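Local coordinates for uncharacterized protein (PDB 3QFK) that is a putative 5'-nucleotidase of unconfirmed function that pairs a two-metal calcineurin-like phosphoesterase domain with a 5'-nucleotidase C-terminal domain, at residues Val25-Gly30 and Asn70-Gln75; His29-Pro34 and Gly76-Asn81; His247-Ile252 and Glu426-His431; Ala363-Ala368 and Asn382-Pro387. All coordinates share one frame; numbering follows the deposited sequence.

Interaction 1: Val25-Gly30 and Asn70-Gln75; sequences VSDVHG and NGDFLQ. With ZN (zinc ion), chain B; MN (manganese (II) ion), chain C.
Asp-27 and Asp-72 both hold CG anti to their own carbonyl carbon (chi1 -61° and -85°), which lays the two carboxylates side by side, their planes nearly perpendicular, with Asp-27 OD1 and Asp-72 OD2 aimed at the same zinc ion. Asp-27 OD1 and Asp-72 OD2 stand 3.1 Å apart, a closeness that the shared cation makes tolerable. Asp-72 OD2 also reaches the manganese ion at 2.4 Å and so bridges the pair, while OD1 is held by His-110. His-29 adds NE2 at 2.3 Å from zinc, while its ND1 donates to Gln-75 O at 2.7 Å, close to the ring plane; that bond fixes the ring's rotation and leaves NE2 for the metal. Asp-72 CB lies over one face of this imidazole. Behind the ligands the backbones are stitched by Asp-27 N to Gly-71 O and His-29 N to Asp-72 O, and Gly-71 adopts angles that call for glycine. Ser-26 OG donates to Asp-27 OD2 at 2.6 Å, steadying the carboxylate. Both segments are loops leaving the C-terminal ends of the neighbouring parallel strands 19-25 and 64-69; helix 116-125 packs on Phe-73 and Leu-74, and strand 201-207 approaches Asp-27 and Asn-70.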
# COMPACT_ATOMS: atom_id res chain seq x y z
N VAL A 25 7.80 12.93 4.94
CA VAL A 25 7.02 11.83 5.44
C VAL A 25 6.48 11.13 4.19
O VAL A 25 6.37 11.74 3.12
CB VAL A 25 5.90 12.19 6.42
CG1 VAL A 25 6.54 12.69 7.73
CG2 VAL A 25 4.88 13.19 5.81
N SER A 26 6.25 9.84 4.30
CA SER A 26 5.73 9.10 3.19
C SER A 26 4.85 7.98 3.69
O SER A 26 5.01 7.51 4.81
CB SER A 26 6.86 8.50 2.35
OG SER A 26 6.35 7.85 1.20
N ASP A 27 3.91 7.59 2.86
CA ASP A 27 3.03 6.50 3.17
C ASP A 27 2.40 6.59 4.57
O ASP A 27 2.38 5.61 5.33
CB ASP A 27 3.77 5.18 3.00
CG ASP A 27 4.25 4.96 1.58
OD1 ASP A 27 3.52 4.31 0.82
OD2 ASP A 27 5.34 5.45 1.21
N VAL A 28 1.93 7.78 4.90
CA VAL A 28 1.26 8.03 6.16
C VAL A 28 -0.02 7.22 6.25
O VAL A 28 -0.40 6.75 7.33
CB VAL A 28 1.00 9.53 6.36
CG1 VAL A 28 0.21 9.76 7.63
CG2 VAL A 28 2.34 10.23 6.39
N HIS A 29 -0.67 7.06 5.11
CA HIS A 29 -1.85 6.20 4.99
C HIS A 29 -3.04 6.54 5.91
O HIS A 29 -3.79 5.65 6.30
CB HIS A 29 -1.44 4.71 5.16
CG HIS A 29 -0.86 4.10 3.91
ND1 HIS A 29 -1.62 3.87 2.78
CD2 HIS A 29 0.38 3.65 3.62
CE1 HIS A 29 -0.86 3.33 1.85
NE2 HIS A 29 0.36 3.18 2.32
N GLY A 30 -3.22 7.81 6.23
CA GLY A 30 -4.31 8.24 7.09
C GLY A 30 -4.09 7.91 8.57
O GLY A 30 -5.04 7.93 9.37
N ASN A 70 5.23 12.34 0.63
CA ASN A 70 5.56 11.60 -0.59
C ASN A 70 4.56 10.52 -1.05
O ASN A 70 4.96 9.50 -1.63
CB ASN A 70 6.97 11.02 -0.45
CG ASN A 70 7.55 10.54 -1.77
OD1 ASN A 70 7.36 11.16 -2.83
ND2 ASN A 70 8.29 9.42 -1.72
N GLY A 71 3.27 10.76 -0.85
CA GLY A 71 2.24 9.86 -1.38
C GLY A 71 1.67 8.79 -0.45
O GLY A 71 2.23 8.50 0.59
N ASP A 72 0.57 8.19 -0.89
CA ASP A 72 -0.16 7.21 -0.09
C ASP A 72 -0.64 7.86 1.22
O ASP A 72 -0.41 7.33 2.30
CB ASP A 72 0.65 5.94 0.14
CG ASP A 72 0.50 4.96 -1.01
OD1 ASP A 72 -0.11 5.33 -2.02
OD2 ASP A 72 0.95 3.82 -0.88
N PHE A 73 -1.32 9.00 1.08
CA PHE A 73 -1.83 9.75 2.21
C PHE A 73 -3.36 9.70 2.34
O PHE A 73 -3.91 10.02 3.40
CB PHE A 73 -1.39 11.24 2.10
CG PHE A 73 -2.00 11.99 0.92
CD1 PHE A 73 -3.25 12.59 1.03
CD2 PHE A 73 -1.34 12.07 -0.28
CE1 PHE A 73 -3.82 13.27 -0.05
CE2 PHE A 73 -1.89 12.77 -1.37
CZ PHE A 73 -3.15 13.35 -1.25
N LEU A 74 -4.05 9.28 1.29
CA LEU A 74 -5.51 9.36 1.25
C LEU A 74 -6.29 8.11 1.64
O LEU A 74 -7.49 8.19 1.83
CB LEU A 74 -5.91 9.80 -0.17
CG LEU A 74 -7.31 10.28 -0.51
CD1 LEU A 74 -7.73 11.44 0.38
CD2 LEU A 74 -7.36 10.71 -2.00
N GLN A 75 -5.61 6.97 1.78
CA GLN A 75 -6.22 5.70 2.11
C GLN A 75 -5.30 4.84 2.97
O GLN A 75 -4.08 4.96 2.90
CB GLN A 75 -6.51 4.93 0.79
CG GLN A 75 -7.14 3.52 0.94
CD GLN A 75 -6.14 2.41 1.27
OE1 GLN A 75 -4.95 2.55 1.07
NE2 GLN A 75 -6.65 1.30 1.77
ZN ZN B . 2.01 2.71 0.82
MN MN C . 2.40 3.03 -2.62
O HOH W 1 1.83 10.00 3.06
O HOH W 2 -2.36 10.47 5.50
O HOH W 3 0.74 0.70 0.42
O HOH W 4 2.98 1.39 -0.87

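Interaction 2: His29-Pro34 and Gly76-Asn81; sequences HGYIFP and GSPFCN. With ZN (zinc ion), chain B.
A helix N-cap next to the zinc site joins these segments: Ser-77 precedes helix 78-85, and its OG accepts weak bonds from Phe-79 N and Cys-80 N. The same hydroxyl donates to Gly-30 O at 2.7 Å, arriving from above the carbonyl plane. With chi1 at 71°, OG lies between the backbone N and carbonyl carbon of Ser-77, where it can serve the helix end and the loop together; a small hydroxyl side chain suits this double role. Its CB meanwhile rests over the centre of the Tyr-31 ring, 3.5 Å from the centroid, in a CH-pi contact. Ser-77 N adds a weak bond to His-29 O. Two glycines allow the close approach: Gly-30 CA lies 3.9 Å from Cys-80 SG, and Gly-76 CA lies 3.4 Å from His-29 O. Farther along, Ile-32 CG1 meets Phe-79 CD2 at 4.1 Å, apolar packing that helix 91-99 extends with Leu-93. Gly-30 O also lies at the edge of the Phe-79 ring, near its plane. Since Ser-77 OG both donates and accepts, one buried hydroxyl ties the helix start to the backbone directly after His-29, which probably couples the position of a zinc ligand to that of helix 78-85.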
# COMPACT_ATOMS: atom_id res chain seq x y z
N HIS A 29 -0.67 7.06 5.11
CA HIS A 29 -1.85 6.20 4.99
C HIS A 29 -3.04 6.54 5.91
O HIS A 29 -3.79 5.65 6.30
CB HIS A 29 -1.44 4.71 5.16
CG HIS A 29 -0.86 4.10 3.91
ND1 HIS A 29 -1.62 3.87 2.78
CD2 HIS A 29 0.38 3.65 3.62
CE1 HIS A 29 -0.86 3.33 1.85
NE2 HIS A 29 0.36 3.18 2.32
N GLY A 30 -3.22 7.81 6.23
CA GLY A 30 -4.31 8.24 7.09
C GLY A 30 -4.09 7.91 8.57
O GLY A 30 -5.04 7.93 9.37
N TYR A 31 -2.87 7.51 8.92
CA TYR A 31 -2.54 7.31 10.32
C TYR A 31 -2.12 8.68 10.89
O TYR A 31 -0.93 9.05 10.90
CB TYR A 31 -1.48 6.25 10.51
CG TYR A 31 -2.03 4.86 10.22
CD1 TYR A 31 -2.66 4.12 11.23
CD2 TYR A 31 -2.03 4.34 8.94
CE1 TYR A 31 -3.22 2.85 10.97
CE2 TYR A 31 -2.59 3.03 8.67
CZ TYR A 31 -3.18 2.33 9.69
OH TYR A 31 -3.74 1.09 9.44
N ILE A 32 -3.12 9.43 11.32
CA ILE A 32 -2.94 10.79 11.91
C ILE A 32 -2.71 10.70 13.42
O ILE A 32 -1.74 11.26 13.95
CB ILE A 32 -4.19 11.63 11.65
CG1 ILE A 32 -4.50 11.71 10.14
CG2 ILE A 32 -4.02 13.03 12.24
CD1 ILE A 32 -3.36 12.23 9.31
N PHE A 33 -3.59 10.00 14.10
CA PHE A 33 -3.50 9.82 15.56
C PHE A 33 -2.43 8.82 15.93
O PHE A 33 -2.03 8.02 15.09
CB PHE A 33 -4.85 9.39 16.12
CG PHE A 33 -5.94 10.36 15.83
CD1 PHE A 33 -6.05 11.54 16.55
CD2 PHE A 33 -6.85 10.11 14.83
CE1 PHE A 33 -7.03 12.42 16.27
CE2 PHE A 33 -7.85 11.00 14.56
CZ PHE A 33 -7.93 12.16 15.27
N PRO A 34 -1.96 8.86 17.18
CA PRO A 34 -0.88 7.98 17.61
C PRO A 34 -1.34 6.55 17.93
O PRO A 34 -1.17 6.07 19.04
CB PRO A 34 -0.31 8.71 18.82
CG PRO A 34 -1.48 9.45 19.38
CD PRO A 34 -2.29 9.87 18.22
N GLY A 76 -5.90 3.97 3.77
CA GLY A 76 -5.14 3.01 4.55
C GLY A 76 -5.66 2.69 5.93
O GLY A 76 -5.87 1.53 6.26
N SER A 77 -5.88 3.71 6.73
CA SER A 77 -6.27 3.49 8.09
C SER A 77 -7.76 3.42 8.25
O SER A 77 -8.50 3.81 7.35
CB SER A 77 -5.77 4.64 8.96
OG SER A 77 -6.52 5.80 8.66
N PRO A 78 -8.21 2.94 9.42
CA PRO A 78 -9.61 2.93 9.76
C PRO A 78 -10.20 4.35 9.77
O PRO A 78 -11.39 4.51 9.56
CB PRO A 78 -9.63 2.31 11.16
CG PRO A 78 -8.37 1.47 11.20
CD PRO A 78 -7.39 2.25 10.44
N PHE A 79 -9.37 5.38 9.99
CA PHE A 79 -9.86 6.75 9.90
C PHE A 79 -10.41 7.04 8.47
O PHE A 79 -11.48 7.61 8.29
CB PHE A 79 -8.76 7.73 10.29
CG PHE A 79 -9.15 9.17 10.17
CD1 PHE A 79 -10.40 9.60 10.59
CD2 PHE A 79 -8.24 10.11 9.72
CE1 PHE A 79 -10.75 10.94 10.52
CE2 PHE A 79 -8.58 11.45 9.65
CZ PHE A 79 -9.83 11.87 10.06
N CYS A 80 -9.67 6.60 7.45
CA CYS A 80 -10.13 6.74 6.07
C CYS A 80 -11.42 5.96 5.86
O CYS A 80 -12.32 6.47 5.20
CB CYS A 80 -9.05 6.27 5.11
SG CYS A 80 -7.55 7.23 5.25
N ASN A 81 -11.54 4.74 6.41
CA ASN A 81 -12.80 3.97 6.29
C ASN A 81 -13.96 4.78 6.91
O ASN A 81 -15.05 4.82 6.37
CB ASN A 81 -12.77 2.60 7.00
CG ASN A 81 -11.80 1.61 6.37
OD1 ASN A 81 -12.23 0.64 5.73
ND2 ASN A 81 -10.51 1.82 6.56
ZN ZN B . 2.01 2.71 0.82
O HOH W 3 0.74 0.70 0.42
O HOH W 4 2.98 1.39 -0.87

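Interaction 3: His247-Ile252 and Glu426-His431; sequences HQHRQI and EPKPQH. With MN (manganese (II) ion), chain C; ZN (zinc ion), chain B; EDO (1,2-ethanediol), chain F.
His-247 O is gripped by two waters: water 4, 2.5 Å away, donates to it while binding both the zinc and manganese ions, and water 5 donates at 2.9 Å from this oxygen. Water 5 also accepts from Lys-428 NZ, a longer link of 3.3 Å that carries the contact across to segment 426-431. Lys-428 is fully extended, with CG anti to the backbone N (chi1 177°) and every later torsion near 180°; a long chain suits the place, since its CB, CG and CD run past Gln-248 O and carry the ammonium toward the zinc side of the site. There NZ sits over one face of the His-249 ring, towards its rim and 3.5 Å from CE1, and CE makes a CH-pi contact with the same face. His-249 NE2 binds zinc and His-247 ND1 binds manganese; the latter ring is steadied through NE2 by Glu-226. Away from the metals, Pro-427, preceded by a cis peptide bond, lays CB over the Arg-250 guanidinium, 3.5 Å from NE, while Ile-252 CD1 covers the opposite face. Arg-250 NH1 donates to Gln-248 OE1 at 3.0 Å, which further limits the turning of the guanidinium, while the same amide donates through NE2 to Phe-210 O. Two metal-binding histidines separated by one residue are the GHXH signature of calcineurin-like phosphoesterases, here approached by a lysine from the C-terminal domain.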
# COMPACT_ATOMS: atom_id res chain seq x y z
N HIS A 247 6.66 4.14 -1.17
CA HIS A 247 5.98 2.97 -1.74
C HIS A 247 6.28 1.60 -1.12
O HIS A 247 5.37 0.83 -0.87
CB HIS A 247 6.20 2.91 -3.27
CG HIS A 247 5.44 1.82 -3.95
ND1 HIS A 247 4.06 1.78 -3.95
CD2 HIS A 247 5.84 0.74 -4.67
CE1 HIS A 247 3.65 0.72 -4.61
NE2 HIS A 247 4.71 0.07 -5.07
N GLN A 248 7.55 1.32 -0.88
CA GLN A 248 7.98 0.04 -0.34
C GLN A 248 7.95 -0.03 1.17
O GLN A 248 8.16 -1.10 1.72
CB GLN A 248 9.38 -0.28 -0.84
CG GLN A 248 9.46 -0.63 -2.32
CD GLN A 248 10.90 -0.88 -2.74
OE1 GLN A 248 11.80 -0.14 -2.36
NE2 GLN A 248 11.12 -1.94 -3.50
N HIS A 249 7.70 1.10 1.84
CA HIS A 249 7.59 1.13 3.29
C HIS A 249 8.89 0.76 4.01
O HIS A 249 8.87 0.29 5.14
CB HIS A 249 6.48 0.17 3.74
CG HIS A 249 5.11 0.57 3.28
ND1 HIS A 249 3.96 -0.01 3.78
CD2 HIS A 249 4.70 1.55 2.43
CE1 HIS A 249 2.91 0.54 3.19
NE2 HIS A 249 3.33 1.49 2.38
N ARG A 250 10.03 0.98 3.36
CA ARG A 250 11.32 0.66 3.97
C ARG A 250 11.89 1.90 4.64
O ARG A 250 11.47 3.02 4.34
CB ARG A 250 12.30 0.22 2.88
CG ARG A 250 11.80 -0.97 2.08
CD ARG A 250 12.52 -1.12 0.75
NE ARG A 250 13.91 -1.53 0.87
CZ ARG A 250 14.72 -1.73 -0.17
NH1 ARG A 250 14.30 -1.52 -1.41
NH2 ARG A 250 15.98 -2.13 0.03
N GLN A 251 12.83 1.68 5.56
CA GLN A 251 13.53 2.76 6.26
C GLN A 251 14.94 2.79 5.68
O GLN A 251 15.72 1.90 5.90
CB GLN A 251 13.52 2.53 7.77
CG GLN A 251 12.13 2.75 8.35
CD GLN A 251 12.08 2.64 9.86
OE1 GLN A 251 13.10 2.75 10.55
NE2 GLN A 251 10.88 2.44 10.39
N ILE A 252 15.19 3.79 4.82
CA ILE A 252 16.47 3.95 4.12
C ILE A 252 16.91 5.40 4.23
O ILE A 252 16.10 6.31 4.05
CB ILE A 252 16.32 3.63 2.61
CG1 ILE A 252 16.02 2.13 2.41
CG2 ILE A 252 17.60 4.00 1.84
CD1 ILE A 252 15.76 1.75 0.99
N GLU A 426 10.57 -9.76 2.02
CA GLU A 426 11.52 -8.68 1.75
C GLU A 426 11.43 -8.23 0.30
O GLU A 426 11.12 -9.03 -0.58
CB GLU A 426 12.95 -9.15 2.04
CG GLU A 426 13.27 -9.46 3.51
CD GLU A 426 13.36 -8.20 4.38
OE1 GLU A 426 12.98 -7.10 3.92
OE2 GLU A 426 13.83 -8.33 5.54
N PRO A 427 11.66 -6.92 0.05
CA PRO A 427 11.96 -5.89 1.05
C PRO A 427 10.69 -5.34 1.76
O PRO A 427 10.79 -4.45 2.60
CB PRO A 427 12.66 -4.78 0.23
CG PRO A 427 12.49 -5.14 -1.23
CD PRO A 427 11.66 -6.39 -1.32
N LYS A 428 9.52 -5.87 1.39
CA LYS A 428 8.26 -5.48 2.03
C LYS A 428 7.36 -6.72 2.17
O LYS A 428 7.21 -7.47 1.23
CB LYS A 428 7.51 -4.42 1.20
CG LYS A 428 6.15 -4.06 1.80
CD LYS A 428 5.37 -3.05 0.96
CE LYS A 428 3.99 -2.81 1.57
NZ LYS A 428 3.10 -1.97 0.71
N PRO A 429 6.76 -6.93 3.36
CA PRO A 429 5.86 -8.07 3.52
C PRO A 429 4.64 -8.00 2.57
O PRO A 429 4.03 -6.94 2.42
CB PRO A 429 5.41 -7.98 4.99
CG PRO A 429 6.34 -7.01 5.66
CD PRO A 429 6.87 -6.12 4.59
N GLN A 430 4.32 -9.11 1.92
CA GLN A 430 3.16 -9.16 1.04
C GLN A 430 2.30 -10.41 1.25
O GLN A 430 2.02 -11.17 0.32
CB GLN A 430 3.57 -8.97 -0.43
CG GLN A 430 4.68 -9.87 -0.90
CD GLN A 430 5.02 -9.67 -2.39
OE1 GLN A 430 4.14 -9.74 -3.26
NE2 GLN A 430 6.30 -9.47 -2.67
N HIS A 431 1.84 -10.58 2.49
CA HIS A 431 0.96 -11.67 2.83
C HIS A 431 -0.35 -11.55 2.04
O HIS A 431 -1.03 -12.55 1.78
CB HIS A 431 0.67 -11.70 4.35
CG HIS A 431 1.90 -11.81 5.20
ND1 HIS A 431 2.61 -13.00 5.33
CD2 HIS A 431 2.52 -10.91 6.00
CE1 HIS A 431 3.64 -12.80 6.14
NE2 HIS A 431 3.60 -11.54 6.57
MN MN C . 2.40 3.03 -2.62
ZN ZN B . 2.01 2.71 0.82
C1 EDO F . 0.49 -7.89 4.71
O1 EDO F . 1.69 -8.01 3.94
C2 EDO F . -0.72 -7.67 3.80
O2 EDO F . -1.98 -7.59 4.44
O HOH W 5 4.68 -1.73 -2.12
O HOH W 4 2.98 1.39 -0.87
O HOH W 3 0.74 0.70 0.42

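Interaction 4: Ala363-Ala368 and Asn382-Pro387; sequences ALFDSA and NNYPFP. With AKG (2-oxoglutaric acid), chain D; EDO (1,2-ethanediol), chain F.
Phe-365 is packed tightly on several sides, whereas the flank around Ser-367 and Asn-382 is partly exposed and makes fewer contacts. In the dense part, Phe-365 turns an edge to the face of Tyr-384, with CE2 over the middle of that ring, the planes 87° apart and the centroids separated by 4.8 Å. One face of Phe-365 in turn receives the edge of Phe-386, with CE2 of Phe-386 3.6 Å from CD1 of Phe-365. CG of Phe-365 lies anti to its carbonyl carbon (chi1 -54°), directing the ring into this edge-to-face aromatic cluster. Pro-385 CD comes within 3.6 Å of Phe-365 CD2, and the rigid proline ring lies against the side of Phe-365, a snug apolar neighbour. Water 6 is held by three backbone groups, donating to Ala-363 O and Asn-383 O and accepting from Phe-365 N. Also buried, Asn-383 OD1 closes on Ala-368 CA at 3.1 Å, and its ND2 donates to Gly-370 O. On the looser side, Ser-367 OG donates to Asn-382 O at 2.6 Å, in the carbonyl plane and on a lone pair, joining a type I turn to the end of helix 377-383. Phe-386 presents a face to 2-oxoglutaric acid, CE1 lying 3.6 Å from ligand C3; the edge-to-face packing behind this aromatic ring is consistent with orienting an apolar wall of the ligand pocket.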
# COMPACT_ATOMS: atom_id res chain seq x y z
N ALA A 363 -7.01 -13.58 0.59
CA ALA A 363 -5.79 -13.57 1.33
C ALA A 363 -6.16 -13.37 2.77
O ALA A 363 -7.28 -12.96 3.09
CB ALA A 363 -4.88 -12.45 0.84
N LEU A 364 -5.27 -13.77 3.65
CA LEU A 364 -5.44 -13.53 5.06
C LEU A 364 -4.52 -12.33 5.26
O LEU A 364 -3.28 -12.45 5.20
CB LEU A 364 -4.98 -14.70 5.91
CG LEU A 364 -5.15 -14.40 7.41
CD1 LEU A 364 -6.65 -14.35 7.71
CD2 LEU A 364 -4.42 -15.44 8.28
N PHE A 365 -5.11 -11.17 5.49
CA PHE A 365 -4.28 -9.98 5.61
C PHE A 365 -3.50 -9.95 6.93
O PHE A 365 -3.85 -10.61 7.91
CB PHE A 365 -5.14 -8.74 5.40
CG PHE A 365 -5.91 -8.77 4.11
CD1 PHE A 365 -5.24 -8.77 2.89
CD2 PHE A 365 -7.30 -8.78 4.11
CE1 PHE A 365 -5.94 -8.78 1.69
CE2 PHE A 365 -8.02 -8.79 2.90
CZ PHE A 365 -7.34 -8.80 1.69
N ASP A 366 -2.42 -9.17 6.93
CA ASP A 366 -1.55 -9.07 8.10
C ASP A 366 -2.25 -8.68 9.41
O ASP A 366 -1.91 -9.17 10.47
CB ASP A 366 -0.44 -8.06 7.82
CG ASP A 366 0.73 -8.19 8.77
OD1 ASP A 366 1.13 -9.35 9.05
OD2 ASP A 366 1.25 -7.15 9.22
N SER A 367 -3.25 -7.81 9.33
CA SER A 367 -3.98 -7.32 10.52
C SER A 367 -5.18 -8.19 10.94
O SER A 367 -5.90 -7.86 11.91
CB SER A 367 -4.48 -5.90 10.26
OG SER A 367 -5.44 -5.89 9.21
N ALA A 368 -5.42 -9.28 10.20
CA ALA A 368 -6.55 -10.13 10.50
C ALA A 368 -6.27 -10.97 11.76
O ALA A 368 -5.21 -11.56 11.91
CB ALA A 368 -6.90 -11.03 9.30
N ASN A 382 -10.25 -4.68 10.52
CA ASN A 382 -8.96 -5.33 10.65
C ASN A 382 -8.86 -6.65 9.85
O ASN A 382 -7.80 -6.98 9.37
CB ASN A 382 -8.57 -5.49 12.14
CG ASN A 382 -8.18 -4.17 12.77
OD1 ASN A 382 -8.06 -3.15 12.08
ND2 ASN A 382 -7.97 -4.17 14.08
N ASN A 383 -9.95 -7.37 9.66
CA ASN A 383 -9.93 -8.59 8.85
C ASN A 383 -9.98 -8.29 7.34
O ASN A 383 -9.49 -9.07 6.54
CB ASN A 383 -11.03 -9.53 9.26
CG ASN A 383 -10.76 -10.22 10.59
OD1 ASN A 383 -9.62 -10.57 10.90
ND2 ASN A 383 -11.81 -10.47 11.35
N TYR A 384 -10.55 -7.16 6.94
CA TYR A 384 -10.59 -6.79 5.52
C TYR A 384 -10.43 -5.27 5.42
O TYR A 384 -11.41 -4.58 5.24
CB TYR A 384 -11.90 -7.25 4.82
CG TYR A 384 -11.63 -7.51 3.36
CD1 TYR A 384 -11.36 -6.47 2.49
CD2 TYR A 384 -11.55 -8.81 2.88
CE1 TYR A 384 -11.02 -6.71 1.17
CE2 TYR A 384 -11.22 -9.07 1.55
CZ TYR A 384 -10.96 -8.02 0.71
OH TYR A 384 -10.63 -8.25 -0.60
N PRO A 385 -9.19 -4.75 5.50
CA PRO A 385 -8.90 -3.31 5.50
C PRO A 385 -8.62 -2.67 4.15
O PRO A 385 -7.89 -1.68 4.10
CB PRO A 385 -7.61 -3.24 6.32
CG PRO A 385 -6.88 -4.49 5.91
CD PRO A 385 -7.95 -5.54 5.60
N PHE A 386 -9.15 -3.23 3.07
CA PHE A 386 -8.92 -2.67 1.75
C PHE A 386 -10.26 -2.45 1.11
O PHE A 386 -11.18 -3.23 1.34
CB PHE A 386 -8.06 -3.60 0.89
CG PHE A 386 -6.68 -3.82 1.44
CD1 PHE A 386 -5.71 -2.84 1.32
CD2 PHE A 386 -6.35 -5.01 2.08
CE1 PHE A 386 -4.42 -3.03 1.83
CE2 PHE A 386 -5.06 -5.23 2.58
CZ PHE A 386 -4.10 -4.23 2.46
N PRO A 387 -10.40 -1.38 0.31
CA PRO A 387 -11.69 -1.16 -0.32
C PRO A 387 -11.84 -1.95 -1.62
O PRO A 387 -12.24 -1.40 -2.61
CB PRO A 387 -11.70 0.36 -0.56
CG PRO A 387 -10.31 0.75 -0.71
CD PRO A 387 -9.45 -0.29 0.01
C1 AKG D . -1.17 -2.87 -0.90
O1 AKG D . -0.96 -3.14 0.30
O2 AKG D . -0.42 -2.09 -1.52
C2 AKG D . -2.32 -3.46 -1.60
O5 AKG D . -2.68 -2.93 -2.64
C3 AKG D . -3.06 -4.67 -1.06
C4 AKG D . -3.62 -5.57 -2.17
C5 AKG D . -5.11 -5.78 -2.02
O3 AKG D . -5.56 -6.93 -1.85
O4 AKG D . -5.85 -4.78 -2.08
C1 EDO F . 0.49 -7.89 4.71
O1 EDO F . 1.69 -8.01 3.94
C2 EDO F . -0.72 -7.67 3.80
O2 EDO F . -1.98 -7.59 4.44
O HOH W 6 -8.00 -11.34 5.67

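From the N terminus, interactions 1 and 2 begin on the same loop after strand 19-25 and close back over helix 48-59 and strand 64-69; they share His-29 and Gly-30, and their later segments, 70-75 and 76-81, follow directly in the chain. Interaction 3 opens well after both have closed and spans 173 intervening residues, bringing the phosphoesterase domain against the C-terminal domain. Interaction 4, a short closure within that latter domain, is nested inside this long loop. Interactions 1 and 3 meet at the two metals, while His-431 packs against Asp-366 between interactions 3 and 4. Gln-75 touches Pro-387, giving interactions 1 and 4 a second bridge between domains.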